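Local coordinates for protein endoglucanase, family GH5 (Zobellia galactanivorans, PDB 6GL2) that probably hydrolyses beta-glucan chains, as a family 5 glycoside hydrolase classed with the cellulases that appears dedicated to hemicellulose, at residues 25-30 against 62-67; 112-117 against 153-158. One frame throughout, in Å; residues are numbered along the deposited sequence.

Contact 1 of 2, residues 25-30 against 62-67; sequences WNLGNA and LRLPVT
Asn-26 and Arg-63 stand side by side on one face of a two-strand parallel pairing and point the same way, their amide and guanidinium planes turned almost perpendicular, 88° apart. Arg-63 leaves the strand with CG anti to the backbone N (chi1 -180°) and runs extended as far as NE; the turn at the guanidinium then brings NH1 back to Asn-26 OD1 at 2.8 Å. The oxygen lies in the guanidinium plane, whereas seen from Asn-26 the donor is tilted out of the amide plane. Asn-26 is itself held through its other amide branch, ND2 donating to Gly-274 O, and Arg-63 forms salt bridges to Glu-148 and Glu-275. An alanine in place of Arg-63 would probably leave Asn-26 OD1 without this donor, and Glu-148 and Glu-275 without the positive charge they share.

The other face is apolar. Leu-62 CD1 meets the edge of the Trp-25 indole, in its plane, 3.7 Å from CE3. Beyond the paired residues, Leu-27 and Leu-64 lie alongside each other, CD2 against CD1 at 3.8 Å, and both also touch Ile-91 of helix 82-96.

The backbones are joined by Arg-63 N to Trp-25 O and Leu-27 N to Arg-63 O, each 3.0 Å. Leu-27 then centres an inverse gamma turn, and its carbonyl oxygen comes 3.4 Å from Pro-65 CG; a water links Leu-27 O with Pro-65 O as the strands part. This is the beta-alpha-beta unit in which helix 48-57 connects the parallel strands 24-26 and 61-64, the opening pair of the eight-stranded TIM barrel, with Asn-26 and Arg-63 reaching into its interior.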
ATOM      1  N   TRP A  25      -7.776  -0.941  -5.542  1.00  7.68           N
ATOM      2  CA  TRP A  25      -6.973  -1.450  -6.656  1.00  8.11           C
ATOM      3  C   TRP A  25      -5.671  -0.650  -6.728  1.00  7.50           C
ATOM      4  O   TRP A  25      -5.691   0.555  -6.580  1.00  7.43           O
ATOM      5  CB  TRP A  25      -7.784  -1.356  -7.957  1.00  7.98           C
ATOM      6  CG  TRP A  25      -7.125  -1.860  -9.186  1.00  7.60           C
ATOM      7  CD1 TRP A  25      -7.257  -3.121  -9.781  1.00  7.54           C
ATOM      8  CD2 TRP A  25      -6.353  -1.084 -10.145  1.00  7.25           C
ATOM      9  NE1 TRP A  25      -6.527  -3.198 -10.953  1.00  7.56           N
ATOM     10  CE2 TRP A  25      -5.997  -1.983 -11.224  1.00  7.12           C
ATOM     11  CE3 TRP A  25      -5.917   0.222 -10.190  1.00  7.52           C
ATOM     12  CZ2 TRP A  25      -5.225  -1.557 -12.290  1.00  7.07           C
ATOM     13  CZ3 TRP A  25      -5.156   0.628 -11.298  1.00  7.28           C
ATOM     14  CH2 TRP A  25      -4.834  -0.256 -12.335  1.00  7.69           C
ATOM     15  N   ASN A  26      -4.551  -1.371  -6.881  1.00  7.26           N
ATOM     16  CA  ASN A  26      -3.204  -0.783  -7.049  1.00  7.39           C
ATOM     17  C   ASN A  26      -2.839  -0.500  -8.495  1.00  7.35           C
ATOM     18  O   ASN A  26      -2.914  -1.403  -9.298  1.00  7.21           O
ATOM     19  CB  ASN A  26      -2.103  -1.739  -6.535  1.00  7.63           C
ATOM     20  CG  ASN A  26      -1.879  -1.724  -5.046  1.00  6.86           C
ATOM     21  OD1 ASN A  26      -1.197  -0.852  -4.533  1.00  7.53           O
ATOM     22  ND2 ASN A  26      -2.511  -2.661  -4.303  1.00  7.63           N
ATOM     23  N   LEU A  27      -2.393   0.677  -8.730  1.00  7.77           N
ATOM     24  CA  LEU A  27      -1.743   1.055  -9.984  1.00  7.07           C
ATOM     25  C   LEU A  27      -0.271   0.586  -9.978  1.00  7.58           C
ATOM     26  O   LEU A  27       0.646   1.401  -9.828  1.00  7.74           O
ATOM     27  CB  LEU A  27      -1.899   2.537 -10.269  1.00  7.66           C
ATOM     28  CG  LEU A  27      -1.435   3.065 -11.606  1.00  6.76           C
ATOM     29  CD1 LEU A  27      -2.368   2.639 -12.735  1.00  7.80           C
ATOM     30  CD2 LEU A  27      -1.148   4.544 -11.638  1.00  8.62           C
ATOM     31  N   GLY A  28      -0.094  -0.729 -10.014  1.00  7.59           N
ATOM     32  CA  GLY A  28       1.241  -1.250  -9.883  1.00  7.69           C
ATOM     33  C   GLY A  28       2.076  -1.191 -11.146  1.00  7.29           C
ATOM     34  O   GLY A  28       1.529  -1.186 -12.236  1.00  7.58           O
ATOM     35  N   ASN A  29       3.375  -1.260 -10.968  1.00  7.37           N
ATOM     36  CA  ASN A  29       4.323  -1.117 -12.009  1.00  7.66           C
ATOM     37  C   ASN A  29       4.130   0.065 -12.919  1.00  9.08           C
ATOM     38  O   ASN A  29       4.212   0.010 -14.142  1.00  8.76           O
ATOM     39  CB  ASN A  29       4.422  -2.420 -12.820  1.00  9.16           C
ATOM     40  CG  ASN A  29       5.195  -3.551 -12.098  1.00  9.96           C
ATOM     41  OD1 ASN A  29       5.546  -3.461 -10.957  1.00 11.42           O
ATOM     42  ND2 ASN A  29       5.412  -4.675 -12.829  1.00 11.41           N
ATOM     43  N   ALA A  30       3.739   1.206 -12.315  1.00  8.20           N
ATOM     44  CA  ALA A  30       3.601   2.479 -12.980  1.00  7.78           C
ATOM     45  C   ALA A  30       4.587   3.453 -12.339  1.00  8.58           C
ATOM     46  O   ALA A  30       5.745   3.382 -12.653  1.00  8.23           O
ATOM     47  CB  ALA A  30       2.143   2.951 -13.000  1.00  8.49           C
ATOM     48  N   LEU A  62      -7.979   3.960  -4.931  1.00  7.66           N
ATOM     49  CA  LEU A  62      -6.809   3.785  -5.725  1.00  7.42           C
ATOM     50  C   LEU A  62      -5.582   3.856  -4.851  1.00  6.38           C
ATOM     51  O   LEU A  62      -5.338   4.845  -4.171  1.00  8.13           O
ATOM     52  CB  LEU A  62      -6.679   4.854  -6.799  1.00  8.15           C
ATOM     53  CG  LEU A  62      -5.463   4.721  -7.740  1.00  7.43           C
ATOM     54  CD1 LEU A  62      -5.598   3.539  -8.640  1.00 10.36           C
ATOM     55  CD2 LEU A  62      -5.190   6.022  -8.494  1.00  9.79           C
ATOM     56  N   ARG A  63      -4.747   2.801  -4.870  1.00  7.54           N
ATOM     57  CA  ARG A  63      -3.431   2.914  -4.262  1.00  6.77           C
ATOM     58  C   ARG A  63      -2.430   3.249  -5.434  1.00  7.34           C
ATOM     59  O   ARG A  63      -2.468   2.604  -6.481  1.00  7.78           O
ATOM     60  CB  ARG A  63      -2.985   1.646  -3.511  1.00  7.36           C
ATOM     61  CG  ARG A  63      -1.600   1.750  -2.863  1.00  7.62           C
ATOM     62  CD  ARG A  63      -1.457   0.742  -1.765  1.00  7.89           C
ATOM     63  NE  ARG A  63      -0.138   0.686  -1.115  1.00  7.92           N
ATOM     64  CZ  ARG A  63       0.853  -0.141  -1.486  1.00  7.10           C
ATOM     65  NH1 ARG A  63       0.770  -0.886  -2.517  1.00  8.44           N
ATOM     66  NH2 ARG A  63       1.906  -0.237  -0.696  1.00  7.74           N
ATOM     67  N   LEU A  64      -1.719   4.338  -5.216  1.00  7.28           N
ATOM     68  CA  LEU A  64      -0.826   4.971  -6.182  1.00  7.13           C
ATOM     69  C   LEU A  64       0.582   4.862  -5.623  1.00  7.01           C
ATOM     70  O   LEU A  64       1.139   5.786  -5.003  1.00  7.30           O
ATOM     71  CB  LEU A  64      -1.269   6.462  -6.341  1.00  7.56           C
ATOM     72  CG  LEU A  64      -0.430   7.315  -7.265  1.00  9.04           C
ATOM     73  CD1 LEU A  64      -0.223   6.600  -8.601  1.00 11.06           C
ATOM     74  CD2 LEU A  64      -1.140   8.694  -7.406  1.00  9.14           C
ATOM     75  N   PRO A  65       1.194   3.674  -5.851  1.00  6.97           N
ATOM     76  CA  PRO A  65       2.560   3.528  -5.311  1.00  7.70           C
ATOM     77  C   PRO A  65       3.565   4.327  -6.169  1.00  6.85           C
ATOM     78  O   PRO A  65       3.442   4.433  -7.367  1.00  8.15           O
ATOM     79  CB  PRO A  65       2.748   2.017  -5.493  1.00  7.70           C
ATOM     80  CG  PRO A  65       1.888   1.617  -6.627  1.00  7.54           C
ATOM     81  CD  PRO A  65       0.717   2.495  -6.500  1.00  6.68           C
ATOM     82  N   VAL A  66       4.471   4.976  -5.443  1.00  6.57           N
ATOM     83  CA  VAL A  66       5.411   5.840  -6.174  1.00  6.68           C
ATOM     84  C   VAL A  66       6.788   5.532  -5.630  1.00  6.88           C
ATOM     85  O   VAL A  66       7.066   5.525  -4.425  1.00  8.04           O
ATOM     86  CB  VAL A  66       5.129   7.346  -5.877  1.00  6.92           C
ATOM     87  CG1 VAL A  66       6.125   8.243  -6.604  1.00  7.80           C
ATOM     88  CG2 VAL A  66       3.698   7.730  -6.297  1.00  8.11           C
ATOM     89  N   THR A  67       7.716   5.345  -6.548  1.00  7.58           N
ATOM     90  CA  THR A  67       9.169   5.214  -6.265  1.00  8.16           C
ATOM     91  C   THR A  67       9.780   6.577  -6.556  1.00  7.47           C
ATOM     92  O   THR A  67       9.556   7.149  -7.627  1.00  8.61           O
ATOM     93  CB  THR A  67       9.809   4.077  -7.066  1.00  9.92           C
ATOM     94  OG1 THR A  67       9.270   2.836  -6.601  1.00  9.88           O
ATOM     95  CG2 THR A  67      11.368   4.102  -6.929  1.00 11.65           C
TER
HETATM   96  O   HOH W   1       1.872   3.924  -9.643  1.00  7.77           O

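Contact 2 of 2, residues 112-117 against 153-158; sequences WILPTY and PRHKGT
His-155 meets the opposing loop through two methyl groups, one near each end of its imidazole, while direct hydrogen bonds between the segments are absent. Leu-114 CD2 comes within 3.4 Å of His-155 CD2, and Thr-116 CG2 lies 3.5 Å from His-155 CE1, both side chains crossing the histidine at a slant. With CG anti to the backbone N (chi1 -167°), the ring projects across to these methyls. Thr-158 CG2 packs over one ring face, brought there by the type II turn from His-155 to Thr-158, in which Thr-158 OG1 donates to His-155 O at 2.8 Å.

Pro-115, which lies between Leu-114 and Thr-116 in sequence, sets its ring against the backbone of the other loop: CD is 3.2 Å from Arg-154 O and CG 3.6 Å from His-155 N. That N-H is taken up by Tyr-201 OH.

Water supplies the polar links. One molecule lies 2.8 Å from Ile-113 O and accepts from Arg-154 N; another donates to Pro-115 O and lies 3.1 Å from His-155 ND1. Pro-115 centres an inverse gamma turn, and Thr-116 OG1 then caps helix 117-137 at Lys-119 N. The contact thus packs together two loops that follow barrel strands 101-105 and 145-148, each leading into the next helix, as the beta-to-alpha loops of a TIM barrel do.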
ATOM      1  N   TRP A 112      17.825   3.661  -0.165  1.00 14.62           N
ATOM      2  CA  TRP A 112      18.198   4.843   0.681  1.00 15.95           C
ATOM      3  C   TRP A 112      17.453   4.794   1.978  1.00 14.81           C
ATOM      4  O   TRP A 112      17.390   5.807   2.699  1.00 15.08           O
ATOM      5  CB  TRP A 112      18.064   6.188  -0.059  1.00 15.56           C
ATOM      6  CG  TRP A 112      16.701   6.527  -0.644  1.00 15.26           C
ATOM      7  CD1 TRP A 112      16.158   6.129  -1.859  1.00 15.34           C
ATOM      8  CD2 TRP A 112      15.607   7.253  -0.011  1.00 13.70           C
ATOM      9  NE1 TRP A 112      14.897   6.632  -2.006  1.00 15.01           N
ATOM     10  CE2 TRP A 112      14.497   7.293  -0.962  1.00 15.67           C
ATOM     11  CE3 TRP A 112      15.446   7.885   1.220  1.00 15.06           C
ATOM     12  CZ2 TRP A 112      13.298   7.940  -0.663  1.00 14.50           C
ATOM     13  CZ3 TRP A 112      14.243   8.518   1.508  1.00 15.46           C
ATOM     14  CH2 TRP A 112      13.202   8.556   0.595  1.00 15.59           C
ATOM     15  N   ILE A 113      16.776   3.641   2.216  1.00 14.16           N
ATOM     16  CA  ILE A 113      16.006   3.462   3.454  1.00 13.45           C
ATOM     17  C   ILE A 113      16.374   2.136   4.152  1.00 13.75           C
ATOM     18  O   ILE A 113      15.544   1.298   4.521  1.00 16.26           O
ATOM     19  CB  ILE A 113      14.448   3.585   3.258  1.00 12.97           C
ATOM     20  CG1 ILE A 113      14.099   4.822   2.474  1.00 12.80           C
ATOM     21  CG2 ILE A 113      13.708   3.592   4.614  1.00 13.98           C
ATOM     22  CD1 ILE A 113      12.665   4.895   1.956  1.00 13.74           C
ATOM     23  N   LEU A 114      17.657   1.876   4.293  1.00 13.35           N
ATOM     24  CA  LEU A 114      18.087   0.587   4.847  1.00 13.83           C
ATOM     25  C   LEU A 114      17.921   0.604   6.336  1.00 10.85           C
ATOM     26  O   LEU A 114      18.405   1.531   6.982  1.00 11.82           O
ATOM     27  CB  LEU A 114      19.580   0.386   4.544  1.00 16.22           C
ATOM     28  CG  LEU A 114      20.005  -0.392   3.277  1.00 22.59           C
ATOM     29  CD1 LEU A 114      21.494  -0.351   2.928  1.00 26.07           C
ATOM     30  CD2 LEU A 114      19.647  -1.850   3.415  1.00 24.14           C
ATOM     31  N   PRO A 115      17.160  -0.341   6.917  1.00 12.34           N
ATOM     32  CA  PRO A 115      16.842  -0.379   8.333  1.00 13.40           C
ATOM     33  C   PRO A 115      17.980  -1.047   9.159  1.00 13.78           C
ATOM     34  O   PRO A 115      17.814  -2.163   9.686  1.00 13.46           O
ATOM     35  CB  PRO A 115      15.521  -1.116   8.379  1.00 14.33           C
ATOM     36  CG  PRO A 115      15.643  -2.075   7.280  1.00 13.23           C
ATOM     37  CD  PRO A 115      16.462  -1.404   6.184  1.00 12.92           C
ATOM     38  N   THR A 116      19.095  -0.329   9.274  1.00 13.62           N
ATOM     39  CA  THR A 116      20.217  -0.750  10.138  1.00 14.83           C
ATOM     40  C   THR A 116      20.618   0.456  10.950  1.00 16.16           C
ATOM     41  O   THR A 116      20.431   1.603  10.544  1.00 15.10           O
ATOM     42  CB  THR A 116      21.444  -1.211   9.304  1.00 14.75           C
ATOM     43  OG1 THR A 116      21.992  -0.084   8.654  1.00 16.67           O
ATOM     44  CG2 THR A 116      21.048  -2.309   8.229  1.00 17.94           C
ATOM     45  N   TYR A 117      21.175   0.196  12.165  1.00 17.34           N
ATOM     46  CA  TYR A 117      21.663   1.337  13.028  1.00 18.14           C
ATOM     47  C   TYR A 117      22.735   2.128  12.294  1.00 17.23           C
ATOM     48  O   TYR A 117      22.796   3.340  12.468  1.00 19.29           O
ATOM     49  CB  TYR A 117      22.107   0.881  14.410  1.00 17.79           C
ATOM     50  CG  TYR A 117      21.020   0.248  15.228  1.00 17.47           C
ATOM     51  CD1 TYR A 117      19.746   0.802  15.262  1.00 22.00           C
ATOM     52  CD2 TYR A 117      21.236  -0.886  15.984  1.00 18.68           C
ATOM     53  CE1 TYR A 117      18.744   0.234  16.012  1.00 23.28           C
ATOM     54  CE2 TYR A 117      20.192  -1.453  16.763  1.00 19.30           C
ATOM     55  CZ  TYR A 117      18.973  -0.873  16.755  1.00 18.67           C
ATOM     56  OH  TYR A 117      17.859  -1.343  17.468  1.00 24.07           O
ATOM     57  N   PRO A 153       9.163  -1.644   4.215  1.00 10.08           N
ATOM     58  CA  PRO A 153      10.532  -1.265   4.664  1.00 10.39           C
ATOM     59  C   PRO A 153      11.216  -2.482   5.353  1.00  9.07           C
ATOM     60  O   PRO A 153      10.651  -3.113   6.180  1.00  9.32           O
ATOM     61  CB  PRO A 153      10.273  -0.142   5.636  1.00 10.36           C
ATOM     62  CG  PRO A 153       8.900  -0.425   6.182  1.00 10.44           C
ATOM     63  CD  PRO A 153       8.131  -0.925   4.986  1.00  9.03           C
ATOM     64  N   ARG A 154      12.388  -2.806   4.878  1.00 10.16           N
ATOM     65  CA  ARG A 154      13.039  -4.092   5.235  1.00 10.40           C
ATOM     66  C   ARG A 154      14.453  -4.052   4.801  1.00 10.08           C
ATOM     67  O   ARG A 154      14.863  -3.206   4.031  1.00 10.19           O
ATOM     68  CB  ARG A 154      12.314  -5.297   4.573  1.00 11.40           C
ATOM     69  CG  ARG A 154      12.521  -5.300   3.055  1.00 11.44           C
ATOM     70  CD  ARG A 154      11.509  -6.230   2.414  1.00 12.50           C
ATOM     71  NE  ARG A 154      11.787  -6.347   0.995  1.00 13.22           N
ATOM     72  CZ  ARG A 154      11.461  -5.502   0.054  1.00 13.84           C
ATOM     73  NH1 ARG A 154      10.788  -4.401   0.352  1.00 13.01           N
ATOM     74  NH2 ARG A 154      11.776  -5.778  -1.206  1.00 15.19           N
ATOM     75  N   HIS A 155      15.238  -5.061   5.247  1.00 11.39           N
ATOM     76  CA  HIS A 155      16.610  -5.196   4.801  1.00 11.02           C
ATOM     77  C   HIS A 155      16.722  -6.268   3.728  1.00 11.26           C
ATOM     78  O   HIS A 155      16.660  -7.458   4.034  1.00 12.28           O
ATOM     79  CB  HIS A 155      17.516  -5.498   6.020  1.00 11.84           C
ATOM     80  CG  HIS A 155      18.966  -5.351   5.685  1.00 11.44           C
ATOM     81  ND1 HIS A 155      19.918  -5.298   6.665  1.00 14.05           N
ATOM     82  CD2 HIS A 155      19.595  -5.102   4.534  1.00 14.51           C
ATOM     83  CE1 HIS A 155      21.106  -5.113   6.075  1.00 13.47           C
ATOM     84  NE2 HIS A 155      20.914  -4.978   4.781  1.00 13.74           N
ATOM     85  N   LYS A 156      16.747  -5.858   2.489  1.00 11.75           N
ATOM     86  CA  LYS A 156      16.685  -6.801   1.419  1.00 12.35           C
ATOM     87  C   LYS A 156      17.942  -7.684   1.367  1.00 12.05           C
ATOM     88  O   LYS A 156      19.045  -7.176   1.655  1.00 13.57           O
ATOM     89  CB  LYS A 156      16.650  -6.047   0.112  1.00 15.33           C
ATOM     90  CG  LYS A 156      15.330  -5.348  -0.164  1.00 17.07           C
ATOM     91  CD  LYS A 156      15.402  -4.528  -1.451  1.00 23.14           C
ATOM     92  CE  LYS A 156      15.594  -5.456  -2.619  1.00 26.96           C
ATOM     93  NZ  LYS A 156      15.459  -4.685  -3.914  1.00 31.43           N
ATOM     94  N   GLY A 157      17.715  -8.956   1.127  1.00 12.48           N
ATOM     95  CA  GLY A 157      18.842  -9.888   0.925  1.00 13.03           C
ATOM     96  C   GLY A 157      19.276 -10.545   2.207  1.00 12.84           C
ATOM     97  O   GLY A 157      20.283 -11.267   2.181  1.00 17.67           O
ATOM     98  N   THR A 158      18.537 -10.436   3.288  1.00 13.13           N
ATOM     99  CA  THR A 158      18.864 -10.985   4.570  1.00 12.93           C
ATOM    100  C   THR A 158      17.953 -12.188   4.891  1.00 15.13           C
ATOM    101  O   THR A 158      16.808 -12.255   4.372  1.00 14.27           O
ATOM    102  CB  THR A 158      18.764  -9.904   5.702  1.00 14.85           C
ATOM    103  OG1 THR A 158      17.389  -9.449   5.805  1.00 13.81           O
ATOM    104  CG2 THR A 158      19.719  -8.747   5.511  1.00 15.29           C
TER
HETATM  105  O   HOH W   2      13.394  -0.205   3.476  1.00 18.19           O
HETATM  106  O   HOH W   3      18.468  -4.825   9.314  1.00 20.31           O

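Overall arrangement
Contact 1 closes before contact 2 opens along the chain, and their centres lie about 22 Å apart; the nearest atoms are about 7 Å from each other, without touching. Both belong to the same eight-stranded barrel. Contact 1 joins its first two strands, 24-26 and 61-64. The centre of contact 1 is about 8 Å from the centre of the chain. Contact 2 lies farther out, its centre about 18 Å from that point, between loops that leave the third and fourth strands, 101-105 and 145-148. Strand 61-64 pairs directly with strand 101-105, so the sheet is continuous from one contact to the other. Together they sample two layers of a glycoside hydrolase barrel: the strand pairing of its wall and the loop packing above it.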